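Local coordinates for hypothetical protein TT1466 (Thermus thermophilus, PDB 1IUK) that is of unknown function but probably binds coenzyme A through a small Rossmann-like domain, at residues V32-Y35 with L36-G40; G103-P107 with E108-A112; V128-K131 with R132-G136. All coordinates share one frame; numbering follows the deposited sequence.

Contact 1. Residues V32-Y35 with L36-G40; sequences VPRY and LREQG
Gln39 lies over one face of the Tyr35 ring: its CG sits 3.7 Å from the centroid of that ring as a CH-pi contact, and its amide runs on over the ring, the two planes only 12° apart. At the ring's edge, in its plane, comes Leu36 CD1, 3.5 Å from Tyr35 CD1. Gln39 holds this pose because its chain bends at chi2 (-38°) and turns the amide back to the helix, where NE2 gives a hydrogen bond to Tyr35 O at 3.0 Å. That carbonyl also accepts from Gln39 N, so one residue grips it twice, with backbone and side chain, just where the helix ends. Helix 28-38 is the crossover of the beta-alpha-beta unit formed with strands 15-19 and 42-46 of the Rossmann-like sheet, and Leu36 faces that sheet, touching Ile16 and Asp75. On the same inner side Val32 CG1 packs against Leu36 CD2 at 3.9 Å, the two side chains pointing the same way. The polar ends of the stacked pair are held by the C-terminal helix and the turn after it: Tyr35 OH bonds to His130 and Gln39 OE1 to Arg135. On the exposed side Arg34 NH1 and Glu38 OE1 form a loose salt bridge of 3.6 Å, the oxygen standing well out of the guanidinium plane, so charge alone acts and no N-H points at it.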
loop_
_atom_site.group_PDB
_atom_site.type_symbol
_atom_site.label_atom_id
_atom_site.label_comp_id
_atom_site.label_asym_id
_atom_site.label_seq_id
_atom_site.Cartn_x
_atom_site.Cartn_y
_atom_site.Cartn_z
ATOM N N VAL A 32 1.708 8.033 7.188
ATOM C CA VAL A 32 1.281 8.150 5.788
ATOM C C VAL A 32 -0.155 7.602 5.718
ATOM O O VAL A 32 -1.054 8.229 5.139
ATOM C CB VAL A 32 2.231 7.393 4.833
ATOM C CG1 VAL A 32 1.590 7.244 3.463
ATOM C CG2 VAL A 32 3.547 8.150 4.709
ATOM N N PRO A 33 -0.393 6.418 6.297
ATOM C CA PRO A 33 -1.754 5.865 6.276
ATOM C C PRO A 33 -2.760 6.817 6.961
ATOM O O PRO A 33 -3.940 6.892 6.592
ATOM C CB PRO A 33 -1.611 4.545 7.036
ATOM C CG PRO A 33 -0.169 4.198 6.916
ATOM C CD PRO A 33 0.568 5.489 6.916
ATOM N N ARG A 34 -2.277 7.526 7.976
ATOM C CA ARG A 34 -3.092 8.476 8.718
ATOM C C ARG A 34 -3.567 9.581 7.774
ATOM O O ARG A 34 -4.750 9.936 7.745
ATOM C CB ARG A 34 -2.266 9.081 9.852
ATOM C CG ARG A 34 -2.983 9.139 11.175
ATOM C CD ARG A 34 -2.393 10.230 12.054
ATOM N NE ARG A 34 -3.419 10.862 12.871
ATOM C CZ ARG A 34 -3.680 12.164 12.864
ATOM N NH1 ARG A 34 -2.981 12.977 12.075
ATOM N NH2 ARG A 34 -4.642 12.652 13.643
ATOM N N TYR A 35 -2.631 10.124 7.007
ATOM C CA TYR A 35 -2.941 11.170 6.043
ATOM C C TYR A 35 -3.971 10.678 5.024
ATOM O O TYR A 35 -4.932 11.384 4.693
ATOM C CB TYR A 35 -1.677 11.583 5.297
ATOM C CG TYR A 35 -1.946 12.403 4.051
ATOM C CD1 TYR A 35 -2.099 11.790 2.812
ATOM C CD2 TYR A 35 -2.043 13.799 4.113
ATOM C CE1 TYR A 35 -2.342 12.542 1.664
ATOM C CE2 TYR A 35 -2.287 14.561 2.971
ATOM C CZ TYR A 35 -2.434 13.928 1.749
ATOM O OH TYR A 35 -2.653 14.669 0.606
ATOM N N LEU A 36 -3.749 9.462 4.527
ATOM C CA LEU A 36 -4.616 8.855 3.522
ATOM C C LEU A 36 -6.048 8.709 3.994
ATOM O O LEU A 36 -6.981 8.972 3.237
ATOM C CB LEU A 36 -4.067 7.483 3.129
ATOM C CG LEU A 36 -3.188 7.333 1.882
ATOM C CD1 LEU A 36 -2.724 8.657 1.323
ATOM C CD2 LEU A 36 -2.007 6.455 2.237
ATOM N N ARG A 37 -6.229 8.283 5.239
ATOM C CA ARG A 37 -7.566 8.122 5.792
ATOM C C ARG A 37 -8.284 9.473 5.808
ATOM O O ARG A 37 -9.493 9.550 5.595
ATOM C CB ARG A 37 -7.484 7.559 7.203
ATOM C CG ARG A 37 -8.821 7.242 7.833
ATOM C CD ARG A 37 -8.650 7.082 9.339
ATOM N NE ARG A 37 -9.815 6.483 9.987
ATOM C CZ ARG A 37 -9.903 6.246 11.295
ATOM N NH1 ARG A 37 -8.891 6.559 12.098
ATOM N NH2 ARG A 37 -11.004 5.697 11.798
ATOM N N GLU A 38 -7.524 10.532 6.064
ATOM C CA GLU A 38 -8.071 11.883 6.097
ATOM C C GLU A 38 -8.565 12.268 4.709
ATOM O O GLU A 38 -9.594 12.937 4.569
ATOM C CB GLU A 38 -6.995 12.870 6.531
ATOM C CG GLU A 38 -6.527 12.681 7.950
ATOM C CD GLU A 38 -5.562 13.769 8.377
ATOM O OE1 GLU A 38 -5.386 13.966 9.596
ATOM O OE2 GLU A 38 -4.976 14.434 7.494
ATOM N N GLN A 39 -7.828 11.843 3.686
ATOM C CA GLN A 39 -8.187 12.150 2.308
ATOM C C GLN A 39 -9.351 11.314 1.783
ATOM O O GLN A 39 -9.588 11.263 0.574
ATOM C CB GLN A 39 -6.970 11.983 1.405
ATOM C CG GLN A 39 -5.731 12.691 1.922
ATOM C CD GLN A 39 -6.051 14.029 2.554
ATOM O OE1 GLN A 39 -6.378 14.989 1.859
ATOM N NE2 GLN A 39 -5.962 14.097 3.882
ATOM N N GLY A 40 -10.065 10.650 2.684
ATOM C CA GLY A 40 -11.221 9.867 2.283
ATOM C C GLY A 40 -11.046 8.427 1.832
ATOM O O GLY A 40 -11.967 7.851 1.254
#

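Contact 2. Residues G103-P107 with E108-A112; sequences GIRHP and EFEKA
Two bends in Arg105, at chi2 (-58°) and chi3 (-53°), fold its guanidinium back toward Glu110, whose chain leaves the helix with CG beside its own backbone N and then runs extended to the carboxylate. The groups meet side-on, one nitrogen to each oxygen: NH2 of Arg105 reaches the syn lone pair of Glu110 OE1 at 2.8 Å, close to the guanidinium plane, while NE of Arg105 meets Glu110 OE2 on its syn side, also at 2.8 Å but more tilted. The anti side of Glu110 OE2 takes a third bond, from His106 N, at 2.7 Å and nearly straight (172°). His106 is the N-cap of helix 107-115, which follows strand 98-100. Its ring presents ND1 edge-on to Phe109 N, 3.0 Å away and in the ring plane, so ND1 acts as acceptor there. Glu110 N returns a bond to His106 O at 2.7 Å, and the reciprocal pairing ties the cap residue to the first turn. Phe109 turns inward onto Leu83 and Leu87. Without the carboxylate, as with an alanine at Glu110, the Arg105 guanidinium would probably lose its mate and be freer to swing, and His106 N would lose its acceptor. With its carboxylate near the N-terminal end of the helix, Glu110 is likely to be stabilised as an anion by the helix dipole as well as by Arg105.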
loop_
_atom_site.group_PDB
_atom_site.type_symbol
_atom_site.label_atom_id
_atom_site.label_comp_id
_atom_site.label_asym_id
_atom_site.label_seq_id
_atom_site.Cartn_x
_atom_site.Cartn_y
_atom_site.Cartn_z
ATOM N N GLY A 103 12.550 4.262 -0.586
ATOM C CA GLY A 103 13.663 3.384 -0.259
ATOM C C GLY A 103 13.396 1.903 -0.477
ATOM O O GLY A 103 14.138 1.054 0.021
ATOM N N ILE A 104 12.341 1.589 -1.222
ATOM C CA ILE A 104 12.003 0.208 -1.476
ATOM C C ILE A 104 11.908 -0.119 -2.964
ATOM O O ILE A 104 10.994 0.333 -3.653
ATOM C CB ILE A 104 10.662 -0.174 -0.788
ATOM C CG1 ILE A 104 10.791 -0.010 0.735
ATOM C CG2 ILE A 104 10.280 -1.618 -1.137
ATOM C CD1 ILE A 104 9.464 0.048 1.475
ATOM N N ARG A 105 12.878 -0.903 -3.445
ATOM C CA ARG A 105 12.924 -1.368 -4.834
ATOM C C ARG A 105 13.301 -2.851 -4.789
ATOM O O ARG A 105 14.002 -3.302 -3.881
ATOM C CB ARG A 105 13.986 -0.625 -5.662
ATOM C CG ARG A 105 13.715 0.849 -5.922
ATOM C CD ARG A 105 12.393 1.097 -6.634
ATOM N NE ARG A 105 12.219 0.336 -7.876
ATOM C CZ ARG A 105 12.814 0.616 -9.033
ATOM N NH1 ARG A 105 13.642 1.645 -9.125
ATOM N NH2 ARG A 105 12.555 -0.107 -10.115
ATOM N N HIS A 106 12.819 -3.610 -5.760
ATOM C CA HIS A 106 13.144 -5.027 -5.841
ATOM C C HIS A 106 12.773 -5.547 -7.212
ATOM O O HIS A 106 11.629 -5.940 -7.453
ATOM C CB HIS A 106 12.422 -5.844 -4.782
ATOM C CG HIS A 106 13.001 -7.213 -4.596
ATOM N ND1 HIS A 106 12.709 -8.266 -5.438
ATOM C CD2 HIS A 106 13.879 -7.694 -3.682
ATOM C CE1 HIS A 106 13.382 -9.334 -5.049
ATOM N NE2 HIS A 106 14.098 -9.014 -3.987
ATOM N N PRO A 107 13.754 -5.540 -8.130
ATOM C CA PRO A 107 13.675 -5.980 -9.524
ATOM C C PRO A 107 12.824 -7.219 -9.779
ATOM O O PRO A 107 11.877 -7.173 -10.567
ATOM C CB PRO A 107 15.133 -6.201 -9.897
ATOM C CG PRO A 107 15.849 -5.171 -9.100
ATOM C CD PRO A 107 15.105 -5.052 -7.800
ATOM N N GLU A 108 13.163 -8.323 -9.120
ATOM C CA GLU A 108 12.410 -9.547 -9.327
ATOM C C GLU A 108 10.969 -9.377 -8.880
ATOM O O GLU A 108 10.040 -9.746 -9.598
ATOM C CB GLU A 108 13.052 -10.722 -8.576
ATOM C CG GLU A 108 12.092 -11.892 -8.353
ATOM C CD GLU A 108 12.781 -13.242 -8.287
ATOM O OE1 GLU A 108 13.942 -13.297 -7.828
ATOM O OE2 GLU A 108 12.156 -14.250 -8.690
ATOM N N PHE A 109 10.780 -8.824 -7.686
ATOM C CA PHE A 109 9.437 -8.623 -7.154
ATOM C C PHE A 109 8.623 -7.742 -8.091
ATOM O O PHE A 109 7.453 -8.014 -8.356
ATOM C CB PHE A 109 9.522 -7.978 -5.769
ATOM C CG PHE A 109 8.192 -7.775 -5.106
ATOM C CD1 PHE A 109 7.580 -8.817 -4.411
ATOM C CD2 PHE A 109 7.550 -6.532 -5.164
ATOM C CE1 PHE A 109 6.343 -8.631 -3.780
ATOM C CE2 PHE A 109 6.314 -6.337 -4.539
ATOM C CZ PHE A 109 5.708 -7.385 -3.845
ATOM N N GLU A 110 9.254 -6.690 -8.598
ATOM C CA GLU A 110 8.579 -5.763 -9.495
ATOM C C GLU A 110 8.281 -6.412 -10.832
ATOM O O GLU A 110 7.215 -6.196 -11.412
ATOM C CB GLU A 110 9.438 -4.517 -9.686
ATOM C CG GLU A 110 9.547 -3.671 -8.412
ATOM C CD GLU A 110 10.538 -2.540 -8.548
ATOM O OE1 GLU A 110 10.466 -1.820 -9.566
ATOM O OE2 GLU A 110 11.390 -2.373 -7.648
ATOM N N LYS A 111 9.223 -7.216 -11.318
ATOM C CA LYS A 111 9.043 -7.905 -12.585
ATOM C C LYS A 111 7.909 -8.914 -12.478
ATOM O O LYS A 111 7.122 -9.054 -13.409
ATOM C CB LYS A 111 10.329 -8.620 -13.008
ATOM C CG LYS A 111 10.205 -9.384 -14.334
ATOM C CD LYS A 111 11.083 -10.645 -14.360
ATOM C CE LYS A 111 11.166 -11.258 -15.761
ATOM N NZ LYS A 111 11.247 -10.219 -16.836
ATOM N N ALA A 112 7.814 -9.609 -11.347
ATOM C CA ALA A 112 6.752 -10.597 -11.166
ATOM C C ALA A 112 5.374 -9.955 -11.189
ATOM O O ALA A 112 4.415 -10.530 -11.713
ATOM C CB ALA A 112 6.943 -11.362 -9.864
#

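Contact 3. Residues V128-K131 with R132-G136; sequences VEHK and RLFRG
Arg132 and Glu129 form a salt bridge one turn apart on helix 126-134, the C-terminal helix of this Rossmann-like domain. Both nitrogens go to a single oxygen: Arg132 NE lies 2.9 Å and Arg132 NH1 3.0 Å from Glu129 OE2, which sits at the guanidinium edge near its plane. A bend at chi3 (76°) in Arg132 and another at chi2 (-44°) in Glu129 bring the two ends together alongside each other. NH1 of Arg132 has a further salt bridge to Asp3 of helix 3-12, so the guanidinium links two acidic groups and connects the two helices. On another side of the helix, the buried His130 meets Phe134. Phe134 CD1 stands over one face of the imidazole, offset toward its rim and 3.4 Å from His130 CD2; the rings are oblique, with planes 51° apart. The backbone reinforces the pair, since Phe134 N bonds to His130 O at 3.0 Å. His130 ND1 bonds to Tyr35 OH, which fixes the turn of the imidazole, while Phe134 packs on Arg7 and Leu10. The chain leaves helical geometry at Arg135, whose guanidinium comes to the edge of the imidazole and bonds to Gln39 OE1. Over one guanidinium face of Arg132 lies Leu133 CG, 3.7 Å above the plane and offset toward the rim.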
loop_
_atom_site.group_PDB
_atom_site.type_symbol
_atom_site.label_atom_id
_atom_site.label_comp_id
_atom_site.label_asym_id
_atom_site.label_seq_id
_atom_site.Cartn_x
_atom_site.Cartn_y
_atom_site.Cartn_z
ATOM N N VAL A 128 3.152 12.170 -0.137
ATOM C CA VAL A 128 3.771 13.236 -0.892
ATOM C C VAL A 128 3.164 13.307 -2.281
ATOM O O VAL A 128 2.750 14.379 -2.725
ATOM C CB VAL A 128 5.277 13.009 -0.993
ATOM C CG1 VAL A 128 5.865 13.862 -2.096
ATOM C CG2 VAL A 128 5.926 13.313 0.352
ATOM N N GLU A 129 3.091 12.161 -2.955
ATOM C CA GLU A 129 2.541 12.100 -4.305
ATOM C C GLU A 129 1.081 12.518 -4.357
ATOM O O GLU A 129 0.650 13.171 -5.314
ATOM C CB GLU A 129 2.699 10.692 -4.868
ATOM C CG GLU A 129 4.133 10.366 -5.284
ATOM C CD GLU A 129 4.796 11.499 -6.058
ATOM O OE1 GLU A 129 5.891 11.943 -5.653
ATOM O OE2 GLU A 129 4.221 11.944 -7.072
ATOM N N HIS A 130 0.320 12.146 -3.335
ATOM C CA HIS A 130 -1.089 12.514 -3.283
ATOM C C HIS A 130 -1.216 14.040 -3.169
ATOM O O HIS A 130 -2.057 14.666 -3.834
ATOM C CB HIS A 130 -1.766 11.857 -2.085
ATOM C CG HIS A 130 -3.248 12.063 -2.048
ATOM N ND1 HIS A 130 -3.837 13.106 -1.365
ATOM C CD2 HIS A 130 -4.262 11.354 -2.599
ATOM C CE1 HIS A 130 -5.150 13.028 -1.494
ATOM N NE2 HIS A 130 -5.433 11.974 -2.238
ATOM N N LYS A 131 -0.373 14.627 -2.322
ATOM C CA LYS A 131 -0.372 16.070 -2.132
ATOM C C LYS A 131 -0.023 16.777 -3.427
ATOM O O LYS A 131 -0.703 17.713 -3.816
ATOM C CB LYS A 131 0.636 16.465 -1.061
ATOM C CG LYS A 131 0.127 16.276 0.338
ATOM C CD LYS A 131 1.236 16.486 1.347
ATOM C CE LYS A 131 0.677 16.448 2.754
ATOM N NZ LYS A 131 1.533 17.202 3.708
ATOM N N ARG A 132 1.028 16.318 -4.100
ATOM C CA ARG A 132 1.470 16.935 -5.346
ATOM C C ARG A 132 0.482 16.879 -6.503
ATOM O O ARG A 132 0.456 17.775 -7.353
ATOM C CB ARG A 132 2.771 16.304 -5.817
ATOM C CG ARG A 132 3.189 16.751 -7.209
ATOM C CD ARG A 132 4.393 15.960 -7.724
ATOM N NE ARG A 132 4.003 14.622 -8.153
ATOM C CZ ARG A 132 3.564 14.319 -9.373
ATOM N NH1 ARG A 132 3.229 13.067 -9.666
ATOM N NH2 ARG A 132 3.472 15.260 -10.303
ATOM N N LEU A 133 -0.315 15.820 -6.548
ATOM C CA LEU A 133 -1.269 15.644 -7.634
ATOM C C LEU A 133 -2.611 16.315 -7.390
ATOM O O LEU A 133 -3.282 16.721 -8.343
ATOM C CB LEU A 133 -1.494 14.147 -7.895
ATOM C CG LEU A 133 -0.367 13.367 -8.580
ATOM C CD1 LEU A 133 -0.610 11.857 -8.432
ATOM C CD2 LEU A 133 -0.292 13.767 -10.042
ATOM N N PHE A 134 -2.992 16.448 -6.123
ATOM C CA PHE A 134 -4.284 17.030 -5.779
ATOM C C PHE A 134 -4.283 18.391 -5.094
ATOM O O PHE A 134 -5.325 18.853 -4.638
ATOM C CB PHE A 134 -5.074 16.026 -4.933
ATOM C CG PHE A 134 -5.309 14.721 -5.637
ATOM C CD1 PHE A 134 -4.670 13.561 -5.214
ATOM C CD2 PHE A 134 -6.103 14.676 -6.778
ATOM C CE1 PHE A 134 -4.810 12.374 -5.924
ATOM C CE2 PHE A 134 -6.249 13.500 -7.489
ATOM C CZ PHE A 134 -5.597 12.344 -7.062
ATOM N N ARG A 135 -3.119 19.023 -5.016
ATOM C CA ARG A 135 -3.004 20.340 -4.390
ATOM C C ARG A 135 -1.996 21.202 -5.148
ATOM O O ARG A 135 -2.112 22.429 -5.168
ATOM C CB ARG A 135 -2.584 20.205 -2.920
ATOM C CG ARG A 135 -2.847 18.827 -2.321
ATOM C CD ARG A 135 -3.687 18.920 -1.061
ATOM N NE ARG A 135 -4.764 17.933 -1.044
ATOM C CZ ARG A 135 -5.329 17.470 0.065
ATOM N NH1 ARG A 135 -4.916 17.907 1.250
ATOM N NH2 ARG A 135 -6.309 16.575 -0.012
ATOM N N GLY A 136 -1.012 20.552 -5.770
ATOM C CA GLY A 136 -0.003 21.267 -6.534
ATOM C C GLY A 136 1.422 21.136 -6.026
ATOM O O GLY A 136 2.344 21.010 -6.863
#

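In the fold
Contacts 1 and 3 are partly buried, on the same side of the chain's centre, and they touch: the ends of helices 28-38 and 126-134 lie against each other, with aromatic rings and amide or guanidinium ends meeting between them. Contact 2 is a surface contact, its centre about 25 Å from that of contact 1 and 24 Å from that of contact 3, and it touches neither. It starts a helix, where contacts 1 and 3 finish theirs, and its chemistry follows: charge and capping bonds in contact 2, a ring face covered by a neighbouring side chain in the other two. All three also carry an arginine-glutamate pair, tight in contacts 2 and 3 and loose in contact 1.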